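Local coordinates for protein beta-N-acetylhexosaminidase (Arthrobacter aurescens, PDB 3RCN) that probably hydrolyses terminal non-reducing N-acetyl-D-hexosamine residues from N-acetyl-beta-D-hexosaminides, as a member of glycosyl hydrolase family 20, at residues V398-E403 with G447-A452; H410-G415 with A471-S476; V283-E288 with S325-A330; G205-G210 with W274-I279. All blocks are in the same frame, centred on the assembly; numbering follows the deposited sequence.

Contact 1. Residues V398-E403 with G447-A452; sequences VVMCPE and GRLLGA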
loop_
_atom_site.group_PDB
_atom_site.type_symbol
_atom_site.label_atom_id
_atom_site.label_comp_id
_atom_site.label_asym_id
_atom_site.label_seq_id
_atom_site.Cartn_x
_atom_site.Cartn_y
_atom_site.Cartn_z
ATOM N N VAL A 398 -14.569 -7.020 -29.913
ATOM C CA VAL A 398 -13.174 -7.364 -29.713
ATOM C C VAL A 398 -12.415 -6.283 -28.919
ATOM O O VAL A 398 -12.686 -5.090 -29.052
ATOM C CB VAL A 398 -12.503 -7.566 -31.080
ATOM C CG1 VAL A 398 -10.996 -7.732 -30.945
ATOM C CG2 VAL A 398 -13.120 -8.753 -31.788
ATOM N N VAL A 399 -11.489 -6.721 -28.073
ATOM C CA VAL A 399 -10.468 -5.850 -27.512
ATOM C C VAL A 399 -9.123 -6.528 -27.760
ATOM O O VAL A 399 -8.986 -7.733 -27.544
ATOM C CB VAL A 399 -10.680 -5.611 -26.010
ATOM C CG1 VAL A 399 -12.010 -4.938 -25.777
ATOM C CG2 VAL A 399 -10.635 -6.912 -25.259
HETATM N N MSE A 400 -8.142 -5.774 -28.248
HETATM C CA MSE A 400 -6.840 -6.358 -28.564
HETATM C C MSE A 400 -5.885 -6.371 -27.366
HETATM O O MSE A 400 -5.697 -5.365 -26.675
HETATM C CB MSE A 400 -6.178 -5.629 -29.730
HETATM C CG MSE A 400 -7.002 -5.609 -30.989
HETATM SE SE MSE A 400 -7.187 -7.385 -31.774
HETATM C CE MSE A 400 -5.272 -7.800 -31.912
ATOM N N CYS A 401 -5.316 -7.541 -27.114
ATOM C CA CYS A 401 -4.212 -7.685 -26.196
ATOM C C CYS A 401 -3.253 -8.731 -26.731
ATOM O O CYS A 401 -3.166 -9.835 -26.195
ATOM C CB CYS A 401 -4.708 -8.062 -24.800
ATOM S SG CYS A 401 -6.007 -9.301 -24.755
ATOM N N PRO A 402 -2.534 -8.396 -27.806
ATOM C CA PRO A 402 -1.621 -9.361 -28.432
ATOM C C PRO A 402 -0.544 -9.812 -27.452
ATOM O O PRO A 402 0.054 -8.975 -26.787
ATOM C CB PRO A 402 -0.989 -8.563 -29.576
ATOM C CG PRO A 402 -1.899 -7.401 -29.801
ATOM C CD PRO A 402 -2.531 -7.091 -28.483
ATOM N N GLU A 403 -0.308 -11.118 -27.371
ATOM C CA GLU A 403 0.706 -11.678 -26.491
ATOM C C GLU A 403 2.115 -11.194 -26.824
ATOM O O GLU A 403 2.977 -11.166 -25.964
ATOM C CB GLU A 403 0.671 -13.209 -26.542
ATOM C CG GLU A 403 1.732 -13.891 -25.668
ATOM C CD GLU A 403 1.891 -15.385 -25.965
ATOM O OE1 GLU A 403 1.336 -15.875 -26.978
ATOM O OE2 GLU A 403 2.584 -16.069 -25.183
ATOM N N GLY A 447 -18.890 -7.240 -35.960
ATOM C CA GLY A 447 -18.220 -7.066 -34.685
ATOM C C GLY A 447 -17.606 -5.684 -34.652
ATOM O O GLY A 447 -17.226 -5.151 -35.705
ATOM N N ARG A 448 -17.512 -5.092 -33.462
ATOM C CA ARG A 448 -16.856 -3.791 -33.331
ATOM C C ARG A 448 -15.660 -3.815 -32.397
ATOM O O ARG A 448 -15.636 -4.563 -31.421
ATOM C CB ARG A 448 -17.846 -2.696 -32.916
ATOM C CG ARG A 448 -18.854 -3.089 -31.844
ATOM C CD ARG A 448 -19.829 -1.947 -31.572
ATOM N NE ARG A 448 -19.145 -0.747 -31.085
ATOM C CZ ARG A 448 -19.121 -0.358 -29.811
ATOM N NH1 ARG A 448 -19.750 -1.072 -28.885
ATOM N NH2 ARG A 448 -18.475 0.749 -29.457
ATOM N N LEU A 449 -14.675 -2.970 -32.696
ATOM C CA LEU A 449 -13.462 -2.901 -31.895
ATOM C C LEU A 449 -13.703 -1.919 -30.770
ATOM O O LEU A 449 -13.904 -0.725 -31.006
ATOM C CB LEU A 449 -12.289 -2.411 -32.734
ATOM C CG LEU A 449 -11.069 -3.317 -32.777
ATOM C CD1 LEU A 449 -9.867 -2.560 -33.303
ATOM C CD2 LEU A 449 -10.788 -3.838 -31.390
ATOM N N LEU A 450 -13.697 -2.430 -29.546
ATOM C CA LEU A 450 -13.918 -1.601 -28.378
ATOM C C LEU A 450 -12.654 -0.854 -27.952
ATOM O O LEU A 450 -12.723 0.277 -27.462
ATOM C CB LEU A 450 -14.438 -2.458 -27.232
ATOM C CG LEU A 450 -15.705 -3.230 -27.550
ATOM C CD1 LEU A 450 -16.303 -3.765 -26.271
ATOM C CD2 LEU A 450 -16.660 -2.300 -28.265
ATOM N N GLY A 451 -11.506 -1.501 -28.133
ATOM C CA GLY A 451 -10.250 -0.972 -27.634
ATOM C C GLY A 451 -9.177 -2.033 -27.423
ATOM O O GLY A 451 -9.154 -3.083 -28.087
ATOM N N ALA A 452 -8.266 -1.729 -26.504
ATOM C CA ALA A 452 -7.123 -2.593 -26.226
ATOM C C ALA A 452 -6.883 -2.759 -24.726
ATOM O O ALA A 452 -7.503 -2.081 -23.907
ATOM C CB ALA A 452 -5.860 -2.073 -26.927
#

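Contact 2. Residues H410-G415 with A471-S476; sequences HRQADG and AFPRLS. With SO4 (sulfate ion), chain G.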
loop_
_atom_site.group_PDB
_atom_site.type_symbol
_atom_site.label_atom_id
_atom_site.label_comp_id
_atom_site.label_asym_id
_atom_site.label_seq_id
_atom_site.Cartn_x
_atom_site.Cartn_y
_atom_site.Cartn_z
ATOM N N HIS A 410 6.420 -9.793 -19.653
ATOM C CA HIS A 410 7.553 -10.092 -20.527
ATOM C C HIS A 410 8.694 -9.115 -20.330
ATOM O O HIS A 410 8.468 -7.918 -20.151
ATOM C CB HIS A 410 7.159 -10.099 -22.009
ATOM C CG HIS A 410 6.258 -11.224 -22.394
ATOM N ND1 HIS A 410 6.005 -11.554 -23.707
ATOM C CD2 HIS A 410 5.534 -12.087 -21.641
ATOM C CE1 HIS A 410 5.163 -12.569 -23.747
ATOM N NE2 HIS A 410 4.864 -12.912 -22.506
ATOM N N ARG A 411 9.913 -9.641 -20.428
ATOM C CA ARG A 411 11.145 -8.896 -20.221
ATOM C C ARG A 411 11.243 -7.622 -21.058
ATOM O O ARG A 411 10.848 -7.604 -22.217
ATOM C CB ARG A 411 12.332 -9.796 -20.526
ATOM C CG ARG A 411 12.461 -10.179 -21.980
ATOM C CD ARG A 411 12.910 -11.617 -22.065
ATOM N NE ARG A 411 12.908 -12.132 -23.430
ATOM C CZ ARG A 411 14.004 -12.419 -24.118
ATOM N NH1 ARG A 411 15.199 -12.236 -23.572
ATOM N NH2 ARG A 411 13.905 -12.895 -25.347
ATOM N N GLN A 412 11.779 -6.562 -20.451
ATOM C CA GLN A 412 11.803 -5.230 -21.055
ATOM C C GLN A 412 13.063 -4.963 -21.856
ATOM O O GLN A 412 13.204 -3.913 -22.476
ATOM C CB GLN A 412 11.633 -4.169 -19.968
ATOM C CG GLN A 412 10.412 -4.453 -19.128
ATOM C CD GLN A 412 10.064 -3.361 -18.150
ATOM O OE1 GLN A 412 10.079 -2.176 -18.486
ATOM N NE2 GLN A 412 9.726 -3.758 -16.926
ATOM N N ALA A 413 13.989 -5.908 -21.838
ATOM C CA ALA A 413 15.204 -5.767 -22.627
ATOM C C ALA A 413 15.830 -7.131 -22.875
ATOM O O ALA A 413 15.544 -8.087 -22.161
ATOM C CB ALA A 413 16.188 -4.839 -21.918
ATOM N N ASP A 414 16.686 -7.226 -23.880
ATOM C CA ASP A 414 17.423 -8.462 -24.090
ATOM C C ASP A 414 18.493 -8.627 -23.016
ATOM O O ASP A 414 18.943 -7.646 -22.415
ATOM C CB ASP A 414 18.069 -8.475 -25.476
ATOM C CG ASP A 414 19.181 -7.454 -25.608
ATOM O OD1 ASP A 414 20.101 -7.678 -26.424
ATOM O OD2 ASP A 414 19.137 -6.429 -24.894
ATOM N N GLY A 415 18.902 -9.869 -22.778
ATOM C CA GLY A 415 20.037 -10.131 -21.913
ATOM C C GLY A 415 19.762 -10.682 -20.527
ATOM O O GLY A 415 18.625 -10.997 -20.158
ATOM N N ALA A 471 4.976 -3.248 -14.710
ATOM C CA ALA A 471 3.977 -2.419 -15.367
ATOM C C ALA A 471 4.538 -1.105 -15.880
ATOM O O ALA A 471 4.059 -0.568 -16.879
ATOM C CB ALA A 471 2.792 -2.168 -14.438
ATOM N N PHE A 472 5.536 -0.563 -15.198
ATOM C CA PHE A 472 6.018 0.767 -15.570
ATOM C C PHE A 472 7.488 0.775 -15.907
ATOM O O PHE A 472 8.252 -0.013 -15.344
ATOM C CB PHE A 472 5.715 1.770 -14.465
ATOM C CG PHE A 472 4.260 2.019 -14.284
ATOM C CD1 PHE A 472 3.594 2.910 -15.113
ATOM C CD2 PHE A 472 3.543 1.339 -13.309
ATOM C CE1 PHE A 472 2.241 3.140 -14.970
ATOM C CE2 PHE A 472 2.188 1.567 -13.152
ATOM C CZ PHE A 472 1.531 2.469 -13.986
ATOM N N PRO A 473 7.908 1.696 -16.791
ATOM C CA PRO A 473 7.225 2.774 -17.524
ATOM C C PRO A 473 6.283 2.360 -18.683
ATOM O O PRO A 473 5.554 3.210 -19.194
ATOM C CB PRO A 473 8.393 3.614 -18.042
ATOM C CG PRO A 473 9.452 2.597 -18.320
ATOM C CD PRO A 473 9.299 1.531 -17.262
ATOM N N ARG A 474 6.363 1.116 -19.149
ATOM C CA ARG A 474 5.600 0.688 -20.331
ATOM C C ARG A 474 4.122 1.064 -20.320
ATOM O O ARG A 474 3.607 1.550 -21.310
ATOM C CB ARG A 474 5.745 -0.817 -20.561
ATOM C CG ARG A 474 7.110 -1.187 -21.076
ATOM C CD ARG A 474 7.208 -2.666 -21.311
ATOM N NE ARG A 474 7.171 -3.418 -20.069
ATOM C CZ ARG A 474 7.273 -4.739 -20.004
ATOM N NH1 ARG A 474 7.410 -5.459 -21.114
ATOM N NH2 ARG A 474 7.237 -5.340 -18.830
ATOM N N LEU A 475 3.450 0.849 -19.199
ATOM C CA LEU A 475 2.036 1.178 -19.077
ATOM C C LEU A 475 1.751 2.682 -19.286
ATOM O O LEU A 475 0.630 3.073 -19.618
ATOM C CB LEU A 475 1.523 0.718 -17.713
ATOM C CG LEU A 475 0.012 0.674 -17.546
ATOM C CD1 LEU A 475 -0.623 -0.014 -18.749
ATOM C CD2 LEU A 475 -0.371 -0.046 -16.254
ATOM N N SER A 476 2.759 3.527 -19.089
ATOM C CA SER A 476 2.588 4.953 -19.341
ATOM C C SER A 476 2.515 5.216 -20.841
ATOM O O SER A 476 1.676 5.992 -21.309
ATOM C CB SER A 476 3.728 5.768 -18.726
ATOM O OG SER A 476 3.750 5.641 -17.318
HETATM S S SO4 G . 18.770 -12.711 -25.680
HETATM O O1 SO4 G . 19.550 -13.135 -24.517
HETATM O O2 SO4 G . 18.093 -11.443 -25.421
HETATM O O3 SO4 G . 19.671 -12.544 -26.816
HETATM O O4 SO4 G . 17.763 -13.723 -25.991
HETATM O O HOH W 1 7.404 -1.471 -17.949
#

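Contact 3. Residues V283-E288 with S325-A330; sequences VLEVSE and SAQAQA. With SO4 (sulfate ion), chain C; SO4 (sulfate ion), chain D.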
loop_
_atom_site.group_PDB
_atom_site.type_symbol
_atom_site.label_atom_id
_atom_site.label_comp_id
_atom_site.label_asym_id
_atom_site.label_seq_id
_atom_site.Cartn_x
_atom_site.Cartn_y
_atom_site.Cartn_z
ATOM N N VAL A 283 -8.271 -30.410 -15.213
ATOM C CA VAL A 283 -9.297 -29.413 -15.488
ATOM C C VAL A 283 -10.655 -29.846 -14.956
ATOM O O VAL A 283 -10.799 -30.940 -14.414
ATOM C CB VAL A 283 -9.380 -29.120 -16.996
ATOM C CG1 VAL A 283 -8.052 -28.598 -17.483
ATOM C CG2 VAL A 283 -9.741 -30.371 -17.771
ATOM N N LEU A 284 -11.656 -28.992 -15.105
ATOM C CA LEU A 284 -12.991 -29.344 -14.641
ATOM C C LEU A 284 -13.529 -30.574 -15.361
ATOM O O LEU A 284 -13.250 -30.813 -16.540
ATOM C CB LEU A 284 -13.963 -28.188 -14.847
ATOM C CG LEU A 284 -13.706 -26.925 -14.024
ATOM C CD1 LEU A 284 -14.745 -25.881 -14.366
ATOM C CD2 LEU A 284 -13.716 -27.217 -12.530
ATOM N N GLU A 285 -14.318 -31.351 -14.637
ATOM C CA GLU A 285 -15.120 -32.366 -15.254
ATOM C C GLU A 285 -16.413 -31.634 -15.561
ATOM O O GLU A 285 -17.115 -31.213 -14.648
ATOM C CB GLU A 285 -15.374 -33.502 -14.270
ATOM C CG GLU A 285 -16.348 -34.547 -14.799
ATOM C CD GLU A 285 -16.538 -35.722 -13.852
ATOM O OE1 GLU A 285 -16.038 -36.826 -14.174
ATOM O OE2 GLU A 285 -17.193 -35.542 -12.798
ATOM N N VAL A 286 -16.717 -31.465 -16.847
ATOM C CA VAL A 286 -17.919 -30.745 -17.249
ATOM C C VAL A 286 -19.158 -31.628 -17.112
ATOM O O VAL A 286 -19.234 -32.714 -17.682
ATOM C CB VAL A 286 -17.814 -30.193 -18.679
ATOM C CG1 VAL A 286 -16.550 -29.371 -18.822
ATOM C CG2 VAL A 286 -17.816 -31.312 -19.676
ATOM N N SER A 287 -20.146 -31.124 -16.387
ATOM C CA SER A 287 -21.258 -31.936 -15.924
ATOM C C SER A 287 -22.248 -31.026 -15.232
ATOM O O SER A 287 -21.989 -29.834 -15.048
ATOM C CB SER A 287 -20.778 -32.986 -14.927
ATOM O OG SER A 287 -20.333 -32.366 -13.740
ATOM N N GLU A 288 -23.397 -31.584 -14.874
ATOM C CA GLU A 288 -24.469 -30.774 -14.328
ATOM C C GLU A 288 -24.041 -30.205 -12.996
ATOM O O GLU A 288 -24.375 -29.065 -12.668
ATOM C CB GLU A 288 -25.770 -31.576 -14.182
ATOM C CG GLU A 288 -26.434 -31.945 -15.500
ATOM C CD GLU A 288 -26.662 -30.751 -16.425
ATOM O OE1 GLU A 288 -26.961 -29.636 -15.934
ATOM O OE2 GLU A 288 -26.540 -30.934 -17.658
ATOM N N SER A 325 -11.948 -39.741 -20.351
ATOM C CA SER A 325 -12.990 -39.725 -19.328
ATOM C C SER A 325 -14.274 -40.446 -19.752
ATOM O O SER A 325 -14.979 -39.984 -20.649
ATOM C CB SER A 325 -13.315 -38.277 -18.979
ATOM O OG SER A 325 -14.327 -38.203 -18.000
ATOM N N ALA A 326 -14.594 -41.558 -19.096
ATOM C CA ALA A 326 -15.862 -42.230 -19.355
ATOM C C ALA A 326 -17.038 -41.264 -19.181
ATOM O O ALA A 326 -18.024 -41.349 -19.912
ATOM C CB ALA A 326 -16.035 -43.457 -18.466
ATOM N N GLN A 327 -16.931 -40.337 -18.229
ATOM C CA GLN A 327 -18.023 -39.389 -17.980
ATOM C C GLN A 327 -18.153 -38.366 -19.098
ATOM O O GLN A 327 -19.252 -37.976 -19.477
ATOM C CB GLN A 327 -17.825 -38.660 -16.647
ATOM C CG GLN A 327 -18.933 -37.661 -16.290
ATOM C CD GLN A 327 -18.754 -36.280 -16.923
ATOM O OE1 GLN A 327 -17.661 -35.916 -17.370
ATOM N NE2 GLN A 327 -19.842 -35.505 -16.971
ATOM N N ALA A 328 -17.016 -37.911 -19.602
ATOM C CA ALA A 328 -16.996 -36.905 -20.641
ATOM C C ALA A 328 -17.568 -37.504 -21.930
ATOM O O ALA A 328 -18.378 -36.885 -22.621
ATOM C CB ALA A 328 -15.567 -36.404 -20.846
ATOM N N GLN A 329 -17.141 -38.725 -22.238
ATOM C CA GLN A 329 -17.657 -39.455 -23.386
ATOM C C GLN A 329 -19.170 -39.592 -23.303
ATOM O O GLN A 329 -19.878 -39.213 -24.229
ATOM C CB GLN A 329 -16.991 -40.822 -23.472
ATOM C CG GLN A 329 -15.477 -40.737 -23.649
ATOM C CD GLN A 329 -15.066 -40.138 -24.996
ATOM O OE1 GLN A 329 -15.904 -39.902 -25.871
ATOM N NE2 GLN A 329 -13.768 -39.895 -25.166
ATOM N N ALA A 330 -19.665 -40.114 -22.185
ATOM C CA ALA A 330 -21.104 -40.216 -21.960
ATOM C C ALA A 330 -21.816 -38.879 -22.210
ATOM O O ALA A 330 -22.832 -38.830 -22.908
ATOM C CB ALA A 330 -21.400 -40.727 -20.544
HETATM S S SO4 C . -23.933 -35.360 -15.921
HETATM O O1 SO4 C . -23.973 -35.582 -14.472
HETATM O O2 SO4 C . -23.772 -33.935 -16.199
HETATM O O3 SO4 C . -22.813 -36.090 -16.514
HETATM O O4 SO4 C . -25.188 -35.822 -16.507
HETATM S S SO4 D . -12.375 -38.337 -28.657
HETATM O O1 SO4 D . -11.884 -39.247 -27.622
HETATM O O2 SO4 D . -11.506 -37.166 -28.759
HETATM O O3 SO4 D . -12.371 -39.034 -29.941
HETATM O O4 SO4 D . -13.730 -37.898 -28.330
HETATM O O HOH W 2 -15.808 -33.720 -18.214
#

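Contact 4. Residues G205-G210 with W274-I279; sequences GSWRAG and WTRWGI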
loop_
_atom_site.group_PDB
_atom_site.type_symbol
_atom_site.label_atom_id
_atom_site.label_comp_id
_atom_site.label_asym_id
_atom_site.label_seq_id
_atom_site.Cartn_x
_atom_site.Cartn_y
_atom_site.Cartn_z
ATOM N N GLY A 205 11.155 -19.092 -10.526
ATOM C CA GLY A 205 11.502 -18.948 -11.929
ATOM C C GLY A 205 10.544 -19.737 -12.804
ATOM O O GLY A 205 9.468 -20.125 -12.347
ATOM N N SER A 206 10.925 -19.965 -14.060
ATOM C CA SER A 206 10.139 -20.786 -14.976
ATOM C C SER A 206 9.889 -22.159 -14.362
ATOM O O SER A 206 10.778 -22.705 -13.715
ATOM C CB SER A 206 10.886 -20.953 -16.304
ATOM O OG SER A 206 10.198 -21.839 -17.181
ATOM N N TRP A 207 8.692 -22.717 -14.561
ATOM C CA TRP A 207 8.405 -24.076 -14.070
ATOM C C TRP A 207 9.373 -25.093 -14.682
ATOM O O TRP A 207 9.584 -26.181 -14.140
ATOM C CB TRP A 207 6.940 -24.493 -14.312
ATOM C CG TRP A 207 6.576 -24.590 -15.767
ATOM C CD1 TRP A 207 6.029 -23.609 -16.539
ATOM C CD2 TRP A 207 6.749 -25.724 -16.625
ATOM N NE1 TRP A 207 5.854 -24.056 -17.825
ATOM C CE2 TRP A 207 6.287 -25.353 -17.905
ATOM C CE3 TRP A 207 7.242 -27.021 -16.434
ATOM C CZ2 TRP A 207 6.305 -26.231 -18.992
ATOM C CZ3 TRP A 207 7.268 -27.889 -17.510
ATOM C CH2 TRP A 207 6.801 -27.489 -18.776
ATOM N N ARG A 208 9.982 -24.715 -15.801
ATOM C CA ARG A 208 10.912 -25.588 -16.504
ATOM C C ARG A 208 12.214 -25.840 -15.751
ATOM O O ARG A 208 12.965 -26.748 -16.095
ATOM C CB ARG A 208 11.194 -25.041 -17.904
ATOM C CG ARG A 208 10.000 -25.174 -18.832
ATOM C CD ARG A 208 10.156 -24.383 -20.108
ATOM N NE ARG A 208 8.865 -24.245 -20.771
ATOM C CZ ARG A 208 8.284 -25.213 -21.473
ATOM N NH1 ARG A 208 7.101 -25.002 -22.041
ATOM N NH2 ARG A 208 8.880 -26.396 -21.606
ATOM N N ALA A 209 12.487 -25.038 -14.731
ATOM C CA ALA A 209 13.695 -25.220 -13.938
ATOM C C ALA A 209 13.424 -26.156 -12.762
ATOM O O ALA A 209 14.343 -26.573 -12.063
ATOM C CB ALA A 209 14.219 -23.872 -13.444
ATOM N N GLY A 210 12.153 -26.477 -12.547
ATOM C CA GLY A 210 11.758 -27.410 -11.502
ATOM C C GLY A 210 12.324 -27.153 -10.110
ATOM O O GLY A 210 12.668 -28.092 -9.393
ATOM N N TRP A 274 -2.414 -25.929 -6.951
ATOM C CA TRP A 274 -1.208 -26.183 -7.750
ATOM C C TRP A 274 -0.037 -25.329 -7.286
ATOM O O TRP A 274 -0.209 -24.151 -7.029
ATOM C CB TRP A 274 -1.461 -25.932 -9.237
ATOM C CG TRP A 274 -0.744 -26.913 -10.123
ATOM C CD1 TRP A 274 -0.329 -28.183 -9.787
ATOM C CD2 TRP A 274 -0.361 -26.717 -11.494
ATOM N NE1 TRP A 274 0.282 -28.780 -10.870
ATOM C CE2 TRP A 274 0.271 -27.906 -11.927
ATOM C CE3 TRP A 274 -0.491 -25.653 -12.395
ATOM C CZ2 TRP A 274 0.773 -28.052 -13.217
ATOM C CZ3 TRP A 274 0.009 -25.802 -13.681
ATOM C CH2 TRP A 274 0.627 -26.992 -14.079
ATOM N N THR A 275 1.148 -25.924 -7.162
ATOM C CA THR A 275 2.336 -25.160 -6.767
ATOM C C THR A 275 3.266 -24.688 -7.901
ATOM O O THR A 275 4.294 -24.050 -7.639
ATOM C CB THR A 275 3.172 -25.893 -5.690
ATOM O OG1 THR A 275 3.835 -27.013 -6.274
ATOM C CG2 THR A 275 2.288 -26.360 -4.566
ATOM N N ARG A 276 2.915 -24.977 -9.152
ATOM C CA ARG A 276 3.800 -24.626 -10.264
ATOM C C ARG A 276 3.083 -23.820 -11.322
ATOM O O ARG A 276 1.858 -23.679 -11.282
ATOM C CB ARG A 276 4.460 -25.859 -10.884
ATOM C CG ARG A 276 3.494 -26.983 -11.209
ATOM C CD ARG A 276 3.998 -27.836 -12.361
ATOM N NE ARG A 276 3.840 -27.161 -13.648
ATOM C CZ ARG A 276 3.893 -27.781 -14.826
ATOM N NH1 ARG A 276 4.092 -29.094 -14.881
ATOM N NH2 ARG A 276 3.736 -27.095 -15.948
ATOM N N TRP A 277 3.863 -23.245 -12.234
ATOM C CA TRP A 277 3.300 -22.467 -13.332
ATOM C C TRP A 277 2.982 -23.329 -14.561
ATOM O O TRP A 277 3.209 -24.538 -14.560
ATOM C CB TRP A 277 4.248 -21.321 -13.716
ATOM C CG TRP A 277 4.847 -20.581 -12.501
ATOM C CD1 TRP A 277 6.166 -20.329 -12.275
ATOM C CD2 TRP A 277 4.139 -20.034 -11.369
ATOM N NE1 TRP A 277 6.325 -19.661 -11.092
ATOM C CE2 TRP A 277 5.098 -19.471 -10.513
ATOM C CE3 TRP A 277 2.792 -19.969 -11.001
ATOM C CZ2 TRP A 277 4.755 -18.845 -9.310
ATOM C CZ3 TRP A 277 2.453 -19.352 -9.810
ATOM C CH2 TRP A 277 3.430 -18.799 -8.978
ATOM N N GLY A 278 2.454 -22.688 -15.601
ATOM C CA GLY A 278 2.269 -23.319 -16.894
ATOM C C GLY A 278 0.870 -23.844 -17.114
ATOM O O GLY A 278 -0.067 -23.447 -16.420
ATOM N N ILE A 279 0.727 -24.740 -18.086
ATOM C CA ILE A 279 -0.587 -25.270 -18.431
ATOM C C ILE A 279 -0.892 -26.586 -17.710
ATOM O O ILE A 279 -0.089 -27.523 -17.707
ATOM C CB ILE A 279 -0.756 -25.411 -19.955
ATOM C CG1 ILE A 279 -0.546 -24.053 -20.629
ATOM C CG2 ILE A 279 -2.140 -25.967 -20.309
ATOM C CD1 ILE A 279 -0.717 -24.093 -22.132
#

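Contact 1. Residues V398-E403 with G447-A452
Val398 and Leu449 pair in parallel register, their CA atoms 5.0 Å apart, and Met400 (built as selenomethionine) pairs with Ala452 at 4.4 Å. Between these pairs the first strand advances two residues and the second three, and Leu450, with helical backbone angles, takes up the extra one, as in a beta bulge. The tight part is the backbone. Val398 N donates to Arg448 O, Leu450 N to Val398 O at 2.9 Å with a C=O...N angle of 171°, and Met400 N to Gly451 O.

The side chains pack more loosely, on two faces. On the face of Val398, Met400 and Leu449, Leu449 sends its CD2 branch over the first strand, to within 3.9 Å of Val398 CG1 and 4.2 Å of Met400 CG. Val398 presents CG1 because that branch is anti to the backbone N (chi1 172°). On the other face Val399 CG1 rests 3.8 Å from Leu450 CB. The more open side is at Arg448, which is exposed, and Leu449 and Leu450, partly so.

Strand 378-381 pairs with the other edge of strand 397-400 through the Val399 backbone, helix 385-393 packs on Val398, and Tyr140 of strand 140-146 touches Val399 and Leu450 within the catalytic barrel.

Contact 2. Residues H410-G415 with A471-S476
Arg474, on helix 474-483, reaches to the backbone of His410. NH1 donates to His410 O at 2.8 Å, 19° out of the guanidinium plane, while NH2 adds a weak bond to the same oxygen. NH2 also bonds Ala470 O.

Flat stacking comes second. The Gln412 carboxamide lies on the guanidinium, planes 12° apart, and Gln412 CG sits 3.2 Å above the guanidinium centre. Arg474 bends at chi3 (-68°), which turns NE toward Gln412 CD, 3.5 Å away.

A water forms the third. It donates to Gln412 OE1 at 2.8 Å and accepts from Arg474 NE at 2.9 Å, near the guanidinium plane, and from Arg474 N. Gln412 NE2 is occupied by Phe469 O and a glycerol, so both amide ends are held. An alanine in place of Arg474 would probably leave His410 O without this donor pair and the Gln412 amide without the flat group beneath it.

The side chain of His410 lies about 10 Å from that of Glu316, the predicted proton donor. A buried cation is met by neutral carbonyls, a water and an amide face, which would probably offset the cost of burying its charge while they tie loop 410-415 to the helix.

Contact 3. Residues V283-E288 with S325-A330
The carboxamide of Gln327 meets the side chain of Glu285 over one face: Glu285 CG lies above the amide plane on its oxygen side, 3.2 Å from Gln327 OE1. The carboxylate beyond is turned 44° from the amide and crosses it without stacking. At the amide edge, NE2 donates to Val286 O at 2.9 Å, an acceptor 11° out of the amide plane, and also to a sulfate oxygen, O3, at 3.1 Å. OE1 accepts from a water at 3.0 Å that accepts from Val286 N. Gln327 bends at chi2 (-84°), which swings CD toward the loop.

Ser325 OG caps helix 326-335 by accepting from Ala328 N, while Ser287, the N-cap of helix 288-304, turns its OG to Ser290 OG. The sulfate, probably from the crystallisation liquor, is held also by Glu288 N at 2.7 Å and by Lys331 NZ. An alanine in place of Gln327 would probably leave Val286 O without its amide donor and the bridging water with one partner fewer.

The joint between the two helix N-termini is thus polar and partly hydrated. A helix-start N-H, an amide and a lysine would be expected to attract such an anion even with Glu285 and Glu288 nearby.

Contact 4. Residues G205-G210 with W274-I279
Two loops, one in the excursion between barrel strand 171-178 and helix 223-235 and one in that between strand 239-243 and helix 288-304, lie on the side of the barrel where family members place their active site and meet through Trp207 and Arg276 in an off-centre cation-pi stack. The guanidinium lies flat on the indole, planes 15° apart, and CZ stands 4.2 Å from the centroid of the six-membered ring. NH2 does the closest touching, 3.4 Å from Trp207 CD2.

Both groups are sandwiched. Arg208 CG covers the other face of the Trp207 ring, and Trp274 CH2 lies over the other face of the Arg276 guanidinium, toward its rim. The rotation of that guanidinium is fixed by Trp277 O, which accepts side-on from NE at 2.8 Å and from NH2 at 3.0 Å, nearly in the guanidinium plane. That carbonyl also sits over the same indole face, 3.6 Å from Trp207 CD1.

Trp277 adds a second joint. Gly205 O meets the edge of its ring, 3.3 Å from CD1, and Trp277 CB packs 4.0 Å from Trp207 CD1.

Glycerol binds Arg276 and Trp274 weakly, and Ile279 touches Glu316, the predicted proton donor. Such an aromatic and arginine cluster on the loops after the strands is consistent with the wall of a sugar-binding cleft in a family 20 barrel.

In the fold
All four contacts lie within the family 20 catalytic domain. Along the chain contact 4 closes first and contact 3 follows, their segments adjoining in sequence, with centres 26 Å apart. Contacts 1 and 2 come later and interlock, their segments alternating. They touch, Glu403 O lying 3.4 Å from His410 CE1, with centres 21 Å apart. Contact 1 belongs to the barrel sheet, and contact 2 joins the loop after strand 397-400 to helix 474-483. Contact 3 is peripheral, about 41 Å from contact 2 between centres. Contacts 2 and 4, with centres 22 Å apart, are the two nearest the predicted proton donor Glu316, so the four span the barrel from its sheet, past the probable active site, to its periphery.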